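Local coordinates for putative uncharacterized protein (Aquifex aeolicus, PDB 3ME7), which probably binds copper and takes part in electron transport, as a thioredoxin-fold member of the SCO1/SenC family, at residues A[35-40]-A[70-75]; A[47-52]-A[86-91]; A[66-71]-A[94-99]; A[126-131]-A[144-149]. All coordinates share one frame; numbering follows the deposited sequence.

Contact 1 (A[35-40]-A[70-75]); sequences PIYTHC and FTFDPK
In Y37 and F72 the ring carbon CG sits between the backbone N and the carbonyl carbon (chi1 59° and 62°), and the two rings meet obliquely. Y37 CD1 lies 3.4 Å from F72 CZ, and the ring planes are 59° apart. F70 has a similar first torsion, and one face of its ring takes P35: P35 CA lies over it as a CH-pi contact, while P35 CB reaches F70 CZ at 3.4 Å. The backbones pair as parallel strands: I36 N donates to F70 O and F72 N to I36 O, both at 2.9 Å. Strands 31-36 and 66-71 are neighbours in the central sheet of this thioredoxin-like domain. After I36, segment 35-40 leaves the sheet through a type I turn, Y37 to C40, into the redox-active disulfide of C40 with C44. C40 CB lies over the centre of the Y37 ring, and Y37 OH bonds to D123 and F124. In 70-75, T71 OG1 accepts from D73 N at 3.1 Å, an ST turn, and also bonds to D76. D73 OD1 accepts from K75 N in an Asx turn. A water donates to D73 OD2 at 2.8 Å and accepts from H39 N at 3.1 Å.

Contact 2 (A[47-52]-A[86-91]); sequences ITKSLL and KEYGID
The ring of Y88 has T48 CG2 over one face and E87 CG, from its own chain segment, over the opposite face. L52 CD1 and K49 CG lie at its edge, near the ring plane. The contact joins helix 43-52 to the C-terminal end of helix 78-87, which closes in a Schellman motif with G89 as the C-prime residue. In that motif G89 N bonds to K86 O and I90 N to Q85 O. G89 has a positive phi, 66°, which suits glycine. T48 CG2 is anti to the backbone N (its OG1 has chi1 -55°), and it makes a CH-pi contact offset toward the rim of the ring, 3.7 Å from Y88 CG. The other branch, OG1, bonds to C44 O one turn back in the helix. The side chains of T48, K49 and L52 each cross that of Y88 at about a right angle. K49 adds a looser touch, its CG 4.2 Å from Y88 CE1. I90 CD1 touches the same T48 methyl, 4.2 Å from T48 CG2. L52 sets both methyls against Y88 O: CD1 at 3.7 Å and CD2 at 3.8 Å.

Contact 3 (A[66-71]-A[94-99]); sequences WVITFT and GWKVVK. With SO4 (sulfate ion), chain C.
Backbone hydrogen bonds run the length of the pairing between 66-71 and 94-99. V67 N donates to G94 O in a straight bond of 3.1 Å (179° at the hydrogen). K96 N then donates to V67 O, T69 N to K96 O, V98 N to T69 O and T71 N to V98 O. The strands are parallel, with axes 22° apart. One side-chain bond is added: W95 NE1 donates to T69 OG1 at 2.9 Å, with the oxygen in the indole plane. With CG anti to the backbone N (chi1 -176°), W95 brings its indole up to strand 66-71, and V67 CG1 sits over the face of its five-membered ring, 3.5 Å from the centroid, as a CH-pi contact. V67, T69, W95 and V97 share this face of the sheet. These strands flank helix 78-87 in the chain as a beta-alpha-beta unit, and the helix touches this face through F84, I81 and Q85. On the face of I68, K96 and V98 most contacts are between carbon atoms. V98 CG2 lies 3.6 Å from I68 CG2 and 3.5 Å from F70 CB. The side chains of I68 and K96 lie side by side, with I68 CD1 3.7 Å from K96 CB. K96 NZ lies 3.8 Å from W66 CZ3 and bonds to K93 O. K99 NZ donates at 2.7 Å to O1 of a sulfate ion, probably from the crystallisation liquor.

Contact 4 (A[126-131]-A[144-149]); sequences HPNVVV and YGVNYN
V129 and Y144 face each other as an antiparallel non-hydrogen-bonded pair, and beyond them G145 N donates to N128 O at 2.9 Å, from above the carbonyl plane. The side chains of V129 and Y144 lie side by side and point the same way. V129 CG2, anti to the backbone N, meets Y144 CE1 at 3.3 Å. N128 O lies at the edge of the Y144 ring, near its plane. G145 has phi 97° and psi -166°, angles at which a CB would jam against the carbonyl oxygen of Y144. The pair is the end of the hairpin of strands 129-133 and 139-144. The second of these is the outermost strand on this side of the sheet, and its chain goes on through a loop to helix 150-160, with N149 as N-cap. In that loop V146 CG1 packs on the amide end of N128, 3.7 Å from N128 ND2. Y148 crosses V130 obliquely, its OH 3.4 Å from V130 CG2, and also makes a weak hydrogen bond to G145 O. Ahead of the strand, H126 ND1 donates to P127 O at 2.8 Å. H126 is predicted to bind copper together with C40 and C44, and its ring meets that of F72.

Overall arrangement
Contacts 1, 3 and 4 all belong to one mixed sheet; contact 2 joins two helices beside it. Contact 1 shares F70 and T71 with contact 3, and their centres are 11 Å apart. Contact 2 rests on contact 3 through W95: L51 CB lies 3.7 Å from W95 CH2. Contacts 2 and 4 meet where S50 OG lies 3.2 Å from Y148 N, a probable hydrogen bond. The predicted copper site lies between contacts 1 and 4. There C40 SG is 4.0 Å from H126 NE2, and F72 CZ is 3.6 Å from H126 CG. Contacts 3 and 4 do not touch; their nearest atoms are about 6 Å apart.

Contact 1 (A[35-40]-A[70-75])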
loop_
_atom_site.group_PDB
_atom_site.type_symbol
_atom_site.label_atom_id
_atom_site.label_comp_id
_atom_site.label_asym_id
_atom_site.label_seq_id
_atom_site.Cartn_x
_atom_site.Cartn_y
_atom_site.Cartn_z
ATOM N N PRO A 35 -0.617 1.138 4.133
ATOM C CA PRO A 35 -1.733 1.481 5.027
ATOM C C PRO A 35 -1.426 2.707 5.866
ATOM O O PRO A 35 -0.371 2.779 6.504
ATOM C CB PRO A 35 -1.881 0.269 5.953
ATOM C CG PRO A 35 -0.647 -0.575 5.765
ATOM C CD PRO A 35 0.053 -0.132 4.476
ATOM N N ILE A 36 -2.350 3.664 5.852
ATOM C CA ILE A 36 -2.260 4.884 6.651
ATOM C C ILE A 36 -3.674 5.215 7.153
ATOM O O ILE A 36 -4.614 4.471 6.876
ATOM C CB ILE A 36 -1.651 6.082 5.838
ATOM C CG1 ILE A 36 -2.403 6.321 4.510
ATOM C CG2 ILE A 36 -0.146 5.838 5.563
ATOM C CD1 ILE A 36 -3.680 7.067 4.603
ATOM N N TYR A 37 -3.834 6.317 7.885
ATOM C CA TYR A 37 -5.164 6.934 7.982
ATOM C C TYR A 37 -5.038 8.439 7.795
ATOM O O TYR A 37 -3.966 8.990 8.013
ATOM C CB TYR A 37 -5.934 6.564 9.260
ATOM C CG TYR A 37 -5.283 6.917 10.577
ATOM C CD1 TYR A 37 -4.187 6.201 11.057
ATOM C CD2 TYR A 37 -5.813 7.924 11.378
ATOM C CE1 TYR A 37 -3.630 6.492 12.274
ATOM C CE2 TYR A 37 -5.246 8.229 12.606
ATOM C CZ TYR A 37 -4.158 7.513 13.042
ATOM O OH TYR A 37 -3.586 7.812 14.255
ATOM N N THR A 38 -6.110 9.086 7.348
ATOM C CA THR A 38 -5.964 10.435 6.774
ATOM C C THR A 38 -5.753 11.516 7.821
ATOM O O THR A 38 -5.172 12.558 7.522
ATOM C CB THR A 38 -7.083 10.826 5.762
ATOM O OG1 THR A 38 -8.329 11.031 6.438
ATOM C CG2 THR A 38 -7.233 9.774 4.661
ATOM N N HIS A 39 -6.208 11.255 9.044
ATOM C CA HIS A 39 -6.020 12.204 10.134
ATOM C C HIS A 39 -4.789 11.867 10.969
ATOM O O HIS A 39 -4.587 12.426 12.035
ATOM C CB HIS A 39 -7.270 12.275 11.005
ATOM C CG HIS A 39 -8.455 12.847 10.301
ATOM N ND1 HIS A 39 -8.616 14.203 10.100
ATOM C CD2 HIS A 39 -9.547 12.253 9.764
ATOM C CE1 HIS A 39 -9.751 14.417 9.456
ATOM N NE2 HIS A 39 -10.337 13.251 9.242
ATOM N N CYS A 40 -3.949 10.969 10.454
ATOM C CA CYS A 40 -2.756 10.491 11.150
ATOM C C CYS A 40 -1.645 11.543 11.057
ATOM O O CYS A 40 -1.091 11.789 9.982
ATOM C CB CYS A 40 -2.342 9.180 10.488
ATOM S SG CYS A 40 -0.900 8.222 11.049
ATOM N N PHE A 70 -3.533 3.347 1.079
ATOM C CA PHE A 70 -4.927 3.122 1.453
ATOM C C PHE A 70 -5.186 3.455 2.902
ATOM O O PHE A 70 -4.314 3.269 3.759
ATOM C CB PHE A 70 -5.396 1.707 1.119
ATOM C CG PHE A 70 -4.939 0.673 2.076
ATOM C CD1 PHE A 70 -3.737 0.036 1.885
ATOM C CD2 PHE A 70 -5.743 0.292 3.149
ATOM C CE1 PHE A 70 -3.305 -0.952 2.755
ATOM C CE2 PHE A 70 -5.322 -0.685 4.031
ATOM C CZ PHE A 70 -4.096 -1.314 3.835
ATOM N N THR A 71 -6.368 3.986 3.167
ATOM C CA THR A 71 -6.742 4.267 4.551
ATOM C C THR A 71 -7.413 3.092 5.269
ATOM O O THR A 71 -8.288 2.427 4.733
ATOM C CB THR A 71 -7.590 5.543 4.701
ATOM O OG1 THR A 71 -7.980 5.646 6.086
ATOM C CG2 THR A 71 -8.847 5.461 3.835
ATOM N N PHE A 72 -6.953 2.836 6.486
ATOM C CA PHE A 72 -7.564 1.804 7.331
ATOM C C PHE A 72 -8.562 2.322 8.343
ATOM O O PHE A 72 -9.110 1.532 9.139
ATOM C CB PHE A 72 -6.521 0.904 7.990
ATOM C CG PHE A 72 -5.588 1.612 8.926
ATOM C CD1 PHE A 72 -5.964 1.893 10.246
ATOM C CD2 PHE A 72 -4.306 1.942 8.502
ATOM C CE1 PHE A 72 -5.047 2.532 11.145
ATOM C CE2 PHE A 72 -3.400 2.566 9.361
ATOM C CZ PHE A 72 -3.759 2.870 10.661
ATOM N N ASP A 73 -8.822 3.625 8.299
ATOM C CA ASP A 73 -9.847 4.203 9.149
ATOM C C ASP A 73 -11.184 4.115 8.429
ATOM O O ASP A 73 -11.389 4.820 7.451
ATOM C CB ASP A 73 -9.506 5.649 9.482
ATOM C CG ASP A 73 -10.459 6.261 10.499
ATOM O OD1 ASP A 73 -11.537 5.681 10.743
ATOM O OD2 ASP A 73 -10.122 7.330 11.047
ATOM N N PRO A 74 -12.110 3.257 8.920
ATOM C CA PRO A 74 -13.367 3.089 8.184
ATOM C C PRO A 74 -14.282 4.302 8.187
ATOM O O PRO A 74 -15.281 4.296 7.466
ATOM C CB PRO A 74 -14.042 1.896 8.873
ATOM C CG PRO A 74 -13.446 1.827 10.180
ATOM C CD PRO A 74 -12.060 2.408 10.121
ATOM N N LYS A 75 -13.935 5.334 8.950
ATOM C CA LYS A 75 -14.685 6.584 8.955
ATOM C C LYS A 75 -14.226 7.529 7.835
ATOM O O LYS A 75 -14.902 8.514 7.526
ATOM C CB LYS A 75 -14.590 7.272 10.330
ATOM C CG LYS A 75 -15.209 6.446 11.468
ATOM C CD LYS A 75 -15.474 7.268 12.731
ATOM C CE LYS A 75 -16.532 8.356 12.514
ATOM N NZ LYS A 75 -17.902 7.788 12.324
HETATM O O HOH W 1 -8.478 9.167 9.624
#

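Contact 2 (A[47-52]-A[86-91])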
loop_
_atom_site.group_PDB
_atom_site.type_symbol
_atom_site.label_atom_id
_atom_site.label_comp_id
_atom_site.label_asym_id
_atom_site.label_seq_id
_atom_site.Cartn_x
_atom_site.Cartn_y
_atom_site.Cartn_z
ATOM N N ILE A 47 5.876 7.918 6.975
ATOM C CA ILE A 47 5.816 6.833 5.995
ATOM C C ILE A 47 5.645 7.387 4.581
ATOM O O ILE A 47 6.389 7.024 3.671
ATOM C CB ILE A 47 4.655 5.855 6.304
ATOM C CG1 ILE A 47 4.942 5.102 7.616
ATOM C CG2 ILE A 47 4.443 4.891 5.126
ATOM C CD1 ILE A 47 3.728 4.389 8.221
ATOM N N THR A 48 4.682 8.295 4.419
ATOM C CA THR A 48 4.358 8.803 3.084
ATOM C C THR A 48 5.501 9.666 2.552
ATOM O O THR A 48 5.883 9.537 1.392
ATOM C CB THR A 48 3.010 9.537 3.084
ATOM O OG1 THR A 48 2.008 8.644 3.605
ATOM C CG2 THR A 48 2.622 9.930 1.682
ATOM N N LYS A 49 6.059 10.528 3.406
ATOM C CA LYS A 49 7.210 11.347 3.008
ATOM C C LYS A 49 8.406 10.463 2.660
ATOM O O LYS A 49 9.134 10.753 1.711
ATOM C CB LYS A 49 7.594 12.318 4.130
ATOM C CG LYS A 49 6.593 13.437 4.324
ATOM C CD LYS A 49 6.917 14.236 5.573
ATOM C CE LYS A 49 5.914 15.364 5.741
ATOM N NZ LYS A 49 6.374 16.298 6.782
ATOM N N SER A 50 8.608 9.391 3.427
ATOM C CA SER A 50 9.688 8.452 3.121
ATOM C C SER A 50 9.486 7.753 1.768
ATOM O O SER A 50 10.432 7.634 0.981
ATOM C CB SER A 50 9.871 7.444 4.252
ATOM O OG SER A 50 11.081 6.724 4.061
ATOM N N LEU A 51 8.263 7.296 1.496
ATOM C CA LEU A 51 7.908 6.757 0.176
ATOM C C LEU A 51 8.107 7.749 -0.946
ATOM O O LEU A 51 8.615 7.391 -2.001
ATOM C CB LEU A 51 6.440 6.306 0.174
ATOM C CG LEU A 51 6.216 4.981 0.870
ATOM C CD1 LEU A 51 4.714 4.691 0.830
ATOM C CD2 LEU A 51 6.998 3.835 0.194
ATOM N N LEU A 52 7.717 9.003 -0.730
ATOM C CA LEU A 52 7.915 10.027 -1.747
ATOM C C LEU A 52 9.392 10.152 -2.123
ATOM O O LEU A 52 9.691 10.501 -3.254
ATOM C CB LEU A 52 7.384 11.392 -1.275
ATOM C CG LEU A 52 5.858 11.508 -1.228
ATOM C CD1 LEU A 52 5.462 12.760 -0.440
ATOM C CD2 LEU A 52 5.237 11.548 -2.616
ATOM N N LYS A 86 -3.903 15.355 -2.212
ATOM C CA LYS A 86 -3.444 16.703 -2.530
ATOM C C LYS A 86 -2.355 17.132 -1.562
ATOM O O LYS A 86 -1.386 17.778 -1.968
ATOM C CB LYS A 86 -4.611 17.684 -2.482
ATOM C CG LYS A 86 -5.537 17.611 -3.684
ATOM C CD LYS A 86 -6.440 18.841 -3.755
ATOM C CE LYS A 86 -7.263 18.864 -5.031
ATOM N NZ LYS A 86 -7.695 20.249 -5.352
ATOM N N GLU A 87 -2.513 16.752 -0.291
ATOM C CA GLU A 87 -1.551 17.100 0.755
ATOM C C GLU A 87 -0.134 16.673 0.382
ATOM O O GLU A 87 0.830 17.435 0.561
ATOM C CB GLU A 87 -1.954 16.465 2.081
ATOM C CG GLU A 87 -1.027 16.806 3.237
ATOM C CD GLU A 87 -1.603 16.407 4.562
ATOM O OE1 GLU A 87 -2.855 16.382 4.700
ATOM O OE2 GLU A 87 -0.804 16.128 5.481
ATOM N N TYR A 88 -0.010 15.463 -0.153
ATOM C CA TYR A 88 1.304 14.896 -0.408
ATOM C C TYR A 88 1.709 14.983 -1.877
ATOM O O TYR A 88 2.751 14.460 -2.257
ATOM C CB TYR A 88 1.383 13.457 0.131
ATOM C CG TYR A 88 1.330 13.389 1.646
ATOM C CD1 TYR A 88 2.487 13.566 2.416
ATOM C CD2 TYR A 88 0.128 13.172 2.314
ATOM C CE1 TYR A 88 2.444 13.513 3.800
ATOM C CE2 TYR A 88 0.075 13.129 3.702
ATOM C CZ TYR A 88 1.234 13.300 4.434
ATOM O OH TYR A 88 1.175 13.231 5.801
ATOM N N GLY A 89 0.891 15.658 -2.689
ATOM C CA GLY A 89 1.203 15.856 -4.100
ATOM C C GLY A 89 1.202 14.573 -4.909
ATOM O O GLY A 89 1.879 14.464 -5.939
ATOM N N ILE A 90 0.438 13.597 -4.429
ATOM C CA ILE A 90 0.333 12.291 -5.084
ATOM C C ILE A 90 -0.474 12.421 -6.387
ATOM O O ILE A 90 -1.511 13.067 -6.401
ATOM C CB ILE A 90 -0.245 11.240 -4.078
ATOM C CG1 ILE A 90 0.787 10.935 -2.988
ATOM C CG2 ILE A 90 -0.702 9.951 -4.785
ATOM C CD1 ILE A 90 0.209 10.273 -1.746
ATOM N N ASP A 91 0.010 11.805 -7.467
ATOM C CA ASP A 91 -0.591 12.018 -8.793
ATOM C C ASP A 91 -2.014 11.479 -8.876
ATOM O O ASP A 91 -2.868 12.056 -9.546
ATOM C CB ASP A 91 0.286 11.417 -9.907
ATOM C CG ASP A 91 0.057 9.929 -10.085
ATOM O OD1 ASP A 91 -0.665 9.545 -11.011
ATOM O OD2 ASP A 91 0.550 9.135 -9.289
#

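Contact 3 (A[66-71]-A[94-99])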
loop_
_atom_site.group_PDB
_atom_site.type_symbol
_atom_site.label_atom_id
_atom_site.label_comp_id
_atom_site.label_asym_id
_atom_site.label_seq_id
_atom_site.Cartn_x
_atom_site.Cartn_y
_atom_site.Cartn_z
ATOM N N TRP A 66 2.394 -0.443 -9.380
ATOM C CA TRP A 66 1.359 0.431 -8.819
ATOM C C TRP A 66 1.800 0.808 -7.413
ATOM O O TRP A 66 2.394 -0.010 -6.714
ATOM C CB TRP A 66 0.011 -0.312 -8.727
ATOM C CG TRP A 66 -0.582 -0.649 -10.075
ATOM C CD1 TRP A 66 -0.685 -1.902 -10.637
ATOM C CD2 TRP A 66 -1.148 0.269 -11.020
ATOM N NE1 TRP A 66 -1.281 -1.807 -11.883
ATOM C CE2 TRP A 66 -1.571 -0.495 -12.141
ATOM C CE3 TRP A 66 -1.332 1.661 -11.036
ATOM C CZ2 TRP A 66 -2.172 0.087 -13.264
ATOM C CZ3 TRP A 66 -1.945 2.244 -12.159
ATOM C CH2 TRP A 66 -2.352 1.451 -13.254
ATOM N N VAL A 67 1.495 2.034 -7.002
ATOM C CA VAL A 67 1.606 2.411 -5.601
ATOM C C VAL A 67 0.202 2.719 -5.118
ATOM O O VAL A 67 -0.520 3.517 -5.727
ATOM C CB VAL A 67 2.522 3.627 -5.365
ATOM C CG1 VAL A 67 2.791 3.789 -3.873
ATOM C CG2 VAL A 67 3.857 3.426 -6.095
ATOM N N ILE A 68 -0.184 2.049 -4.035
ATOM C CA ILE A 68 -1.518 2.213 -3.454
ATOM C C ILE A 68 -1.427 2.586 -1.997
ATOM O O ILE A 68 -1.136 1.737 -1.130
ATOM C CB ILE A 68 -2.397 0.947 -3.621
ATOM C CG1 ILE A 68 -2.445 0.485 -5.095
ATOM C CG2 ILE A 68 -3.805 1.165 -3.009
ATOM C CD1 ILE A 68 -3.082 1.450 -6.115
ATOM N N THR A 69 -1.638 3.870 -1.728
ATOM C CA THR A 69 -1.824 4.318 -0.350
ATOM C C THR A 69 -3.277 4.062 -0.005
ATOM O O THR A 69 -4.182 4.471 -0.741
ATOM C CB THR A 69 -1.494 5.815 -0.209
ATOM O OG1 THR A 69 -0.089 6.015 -0.417
ATOM C CG2 THR A 69 -1.850 6.335 1.185
ATOM N N PHE A 70 -3.533 3.347 1.079
ATOM C CA PHE A 70 -4.927 3.122 1.453
ATOM C C PHE A 70 -5.186 3.455 2.902
ATOM O O PHE A 70 -4.314 3.269 3.759
ATOM C CB PHE A 70 -5.396 1.707 1.119
ATOM C CG PHE A 70 -4.939 0.673 2.076
ATOM C CD1 PHE A 70 -3.737 0.036 1.885
ATOM C CD2 PHE A 70 -5.743 0.292 3.149
ATOM C CE1 PHE A 70 -3.305 -0.952 2.755
ATOM C CE2 PHE A 70 -5.322 -0.685 4.031
ATOM C CZ PHE A 70 -4.096 -1.314 3.835
ATOM N N THR A 71 -6.368 3.986 3.167
ATOM C CA THR A 71 -6.742 4.267 4.551
ATOM C C THR A 71 -7.413 3.092 5.269
ATOM O O THR A 71 -8.288 2.427 4.733
ATOM C CB THR A 71 -7.590 5.543 4.701
ATOM O OG1 THR A 71 -7.980 5.646 6.086
ATOM C CG2 THR A 71 -8.847 5.461 3.835
ATOM N N GLY A 94 -0.984 6.588 -11.180
ATOM C CA GLY A 94 0.038 5.544 -10.965
ATOM C C GLY A 94 0.235 5.254 -9.487
ATOM O O GLY A 94 0.490 4.110 -9.077
ATOM N N TRP A 95 0.147 6.316 -8.696
ATOM C CA TRP A 95 0.132 6.210 -7.256
ATOM C C TRP A 95 -1.250 6.674 -6.833
ATOM O O TRP A 95 -1.587 7.847 -6.996
ATOM C CB TRP A 95 1.225 7.121 -6.673
ATOM C CG TRP A 95 1.414 7.059 -5.172
ATOM C CD1 TRP A 95 0.472 6.706 -4.222
ATOM C CD2 TRP A 95 2.596 7.414 -4.447
ATOM N NE1 TRP A 95 1.025 6.782 -2.963
ATOM C CE2 TRP A 95 2.312 7.233 -3.074
ATOM C CE3 TRP A 95 3.875 7.857 -4.826
ATOM C CZ2 TRP A 95 3.251 7.479 -2.080
ATOM C CZ3 TRP A 95 4.813 8.097 -3.831
ATOM C CH2 TRP A 95 4.494 7.903 -2.476
ATOM N N LYS A 96 -2.045 5.757 -6.293
ATOM C CA LYS A 96 -3.425 6.056 -5.933
ATOM C C LYS A 96 -3.546 6.225 -4.438
ATOM O O LYS A 96 -2.729 5.690 -3.686
ATOM C CB LYS A 96 -4.352 4.930 -6.382
ATOM C CG LYS A 96 -4.310 4.639 -7.874
ATOM C CD LYS A 96 -5.350 3.596 -8.229
ATOM C CE LYS A 96 -5.031 2.907 -9.533
ATOM N NZ LYS A 96 -5.065 3.906 -10.652
ATOM N N VAL A 97 -4.540 7.006 -4.016
ATOM C CA VAL A 97 -4.976 7.036 -2.619
ATOM C C VAL A 97 -6.407 6.499 -2.626
ATOM O O VAL A 97 -7.273 7.010 -3.373
ATOM C CB VAL A 97 -4.929 8.447 -2.023
ATOM C CG1 VAL A 97 -5.312 8.398 -0.554
ATOM C CG2 VAL A 97 -3.521 9.083 -2.180
ATOM N N VAL A 98 -6.650 5.450 -1.832
ATOM C CA VAL A 98 -7.913 4.716 -1.909
ATOM C C VAL A 98 -8.458 4.426 -0.532
ATOM O O VAL A 98 -7.708 4.460 0.456
ATOM C CB VAL A 98 -7.789 3.378 -2.687
ATOM C CG1 VAL A 98 -7.074 3.605 -4.014
ATOM C CG2 VAL A 98 -7.037 2.315 -1.876
ATOM N N LYS A 99 -9.753 4.141 -0.499
ATOM C CA LYS A 99 -10.404 3.564 0.691
ATOM C C LYS A 99 -11.083 2.266 0.268
ATOM O O LYS A 99 -11.371 2.062 -0.913
ATOM C CB LYS A 99 -11.440 4.525 1.292
ATOM C CG LYS A 99 -12.562 4.902 0.317
ATOM C CD LYS A 99 -13.684 5.660 1.018
ATOM C CE LYS A 99 -14.556 4.702 1.834
ATOM N NZ LYS A 99 -15.606 5.451 2.583
HETATM S S SO4 C . -17.915 8.065 0.782
HETATM O O1 SO4 C . -16.674 7.342 1.038
HETATM O O2 SO4 C . -18.629 7.422 -0.310
HETATM O O3 SO4 C . -18.736 8.085 1.996
HETATM O O4 SO4 C . -17.599 9.436 0.380
#

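Contact 4 (A[126-131]-A[144-149])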
loop_
_atom_site.group_PDB
_atom_site.type_symbol
_atom_site.label_atom_id
_atom_site.label_comp_id
_atom_site.label_asym_id
_atom_site.label_seq_id
_atom_site.Cartn_x
_atom_site.Cartn_y
_atom_site.Cartn_z
ATOM N N HIS A 126 -0.713 1.388 15.647
ATOM C CA HIS A 126 -0.672 0.522 14.476
ATOM C C HIS A 126 0.783 0.296 14.057
ATOM O O HIS A 126 1.663 1.079 14.427
ATOM C CB HIS A 126 -1.463 1.169 13.310
ATOM C CG HIS A 126 -0.888 2.472 12.854
ATOM N ND1 HIS A 126 0.051 2.548 11.847
ATOM C CD2 HIS A 126 -1.079 3.740 13.286
ATOM C CE1 HIS A 126 0.405 3.808 11.673
ATOM N NE2 HIS A 126 -0.260 4.552 12.539
ATOM N N PRO A 127 1.045 -0.798 13.318
ATOM C CA PRO A 127 2.375 -0.961 12.720
ATOM C C PRO A 127 2.664 -0.003 11.577
ATOM O O PRO A 127 1.745 0.504 10.901
ATOM C CB PRO A 127 2.375 -2.407 12.200
ATOM C CG PRO A 127 0.954 -2.793 12.087
ATOM C CD PRO A 127 0.140 -1.922 13.003
ATOM N N ASN A 128 3.949 0.220 11.368
ATOM C CA ASN A 128 4.447 0.967 10.211
ATOM C C ASN A 128 4.925 -0.028 9.182
ATOM O O ASN A 128 5.963 -0.645 9.363
ATOM C CB ASN A 128 5.595 1.898 10.629
ATOM C CG ASN A 128 5.179 2.868 11.729
ATOM O OD1 ASN A 128 4.107 3.470 11.676
ATOM N ND2 ASN A 128 6.009 3.008 12.735
ATOM N N VAL A 129 4.168 -0.186 8.100
ATOM C CA VAL A 129 4.485 -1.234 7.153
ATOM C C VAL A 129 4.155 -0.826 5.722
ATOM O O VAL A 129 3.185 -0.108 5.480
ATOM C CB VAL A 129 3.769 -2.570 7.512
ATOM C CG1 VAL A 129 2.252 -2.434 7.372
ATOM C CG2 VAL A 129 4.313 -3.715 6.637
ATOM N N VAL A 130 4.993 -1.278 4.783
ATOM C CA VAL A 130 4.678 -1.220 3.371
ATOM C C VAL A 130 4.733 -2.656 2.885
ATOM O O VAL A 130 5.616 -3.420 3.281
ATOM C CB VAL A 130 5.694 -0.310 2.626
ATOM C CG1 VAL A 130 5.581 -0.440 1.114
ATOM C CG2 VAL A 130 5.457 1.136 3.028
ATOM N N VAL A 131 3.761 -3.047 2.063
ATOM C CA VAL A 131 3.649 -4.432 1.630
ATOM C C VAL A 131 3.874 -4.450 0.126
ATOM O O VAL A 131 3.351 -3.597 -0.602
ATOM C CB VAL A 131 2.266 -5.052 1.954
ATOM C CG1 VAL A 131 2.267 -6.567 1.659
ATOM C CG2 VAL A 131 1.872 -4.825 3.415
ATOM N N TYR A 144 9.186 -2.718 6.948
ATOM C CA TYR A 144 8.682 -2.048 8.147
ATOM C C TYR A 144 9.430 -0.777 8.471
ATOM O O TYR A 144 10.559 -0.577 8.030
ATOM C CB TYR A 144 8.757 -2.985 9.349
ATOM C CG TYR A 144 7.815 -4.155 9.225
ATOM C CD1 TYR A 144 6.465 -4.005 9.505
ATOM C CD2 TYR A 144 8.273 -5.404 8.816
ATOM C CE1 TYR A 144 5.577 -5.083 9.382
ATOM C CE2 TYR A 144 7.392 -6.481 8.671
ATOM C CZ TYR A 144 6.053 -6.300 8.958
ATOM O OH TYR A 144 5.153 -7.353 8.829
ATOM N N GLY A 145 8.762 0.069 9.247
ATOM C CA GLY A 145 9.355 1.294 9.761
ATOM C C GLY A 145 9.011 2.506 8.933
ATOM O O GLY A 145 8.077 2.485 8.108
ATOM N N VAL A 146 9.752 3.577 9.177
ATOM C CA VAL A 146 9.462 4.868 8.555
ATOM C C VAL A 146 10.705 5.482 7.909
ATOM O O VAL A 146 10.631 6.594 7.384
ATOM C CB VAL A 146 8.842 5.881 9.562
ATOM C CG1 VAL A 146 7.630 5.284 10.267
ATOM C CG2 VAL A 146 9.865 6.326 10.597
ATOM N N ASN A 147 11.829 4.771 7.971
ATOM C CA ASN A 147 13.125 5.265 7.492
ATOM C C ASN A 147 13.644 4.338 6.398
ATOM O O ASN A 147 14.549 3.544 6.642
ATOM C CB ASN A 147 14.142 5.337 8.657
ATOM C CG ASN A 147 13.700 6.271 9.792
ATOM O OD1 ASN A 147 13.335 7.424 9.556
ATOM N ND2 ASN A 147 13.758 5.777 11.037
ATOM N N TYR A 148 13.052 4.431 5.205
ATOM C CA TYR A 148 13.270 3.433 4.145
ATOM C C TYR A 148 14.602 3.595 3.445
ATOM O O TYR A 148 15.082 4.722 3.237
ATOM C CB TYR A 148 12.117 3.440 3.125
ATOM C CG TYR A 148 10.754 3.267 3.754
ATOM C CD1 TYR A 148 10.538 2.287 4.723
ATOM C CD2 TYR A 148 9.674 4.065 3.374
ATOM C CE1 TYR A 148 9.299 2.127 5.311
ATOM C CE2 TYR A 148 8.426 3.916 3.968
ATOM C CZ TYR A 148 8.240 2.945 4.922
ATOM O OH TYR A 148 7.016 2.792 5.519
ATOM N N ASN A 149 15.221 2.463 3.115
ATOM C CA ASN A 149 16.396 2.494 2.267
ATOM C C ASN A 149 16.089 1.946 0.880
ATOM O O ASN A 149 15.162 1.163 0.680
ATOM C CB ASN A 149 17.627 1.846 2.921
ATOM C CG ASN A 149 17.463 0.362 3.158
ATOM O OD1 ASN A 149 17.586 -0.448 2.239
ATOM N ND2 ASN A 149 17.233 -0.007 4.409
#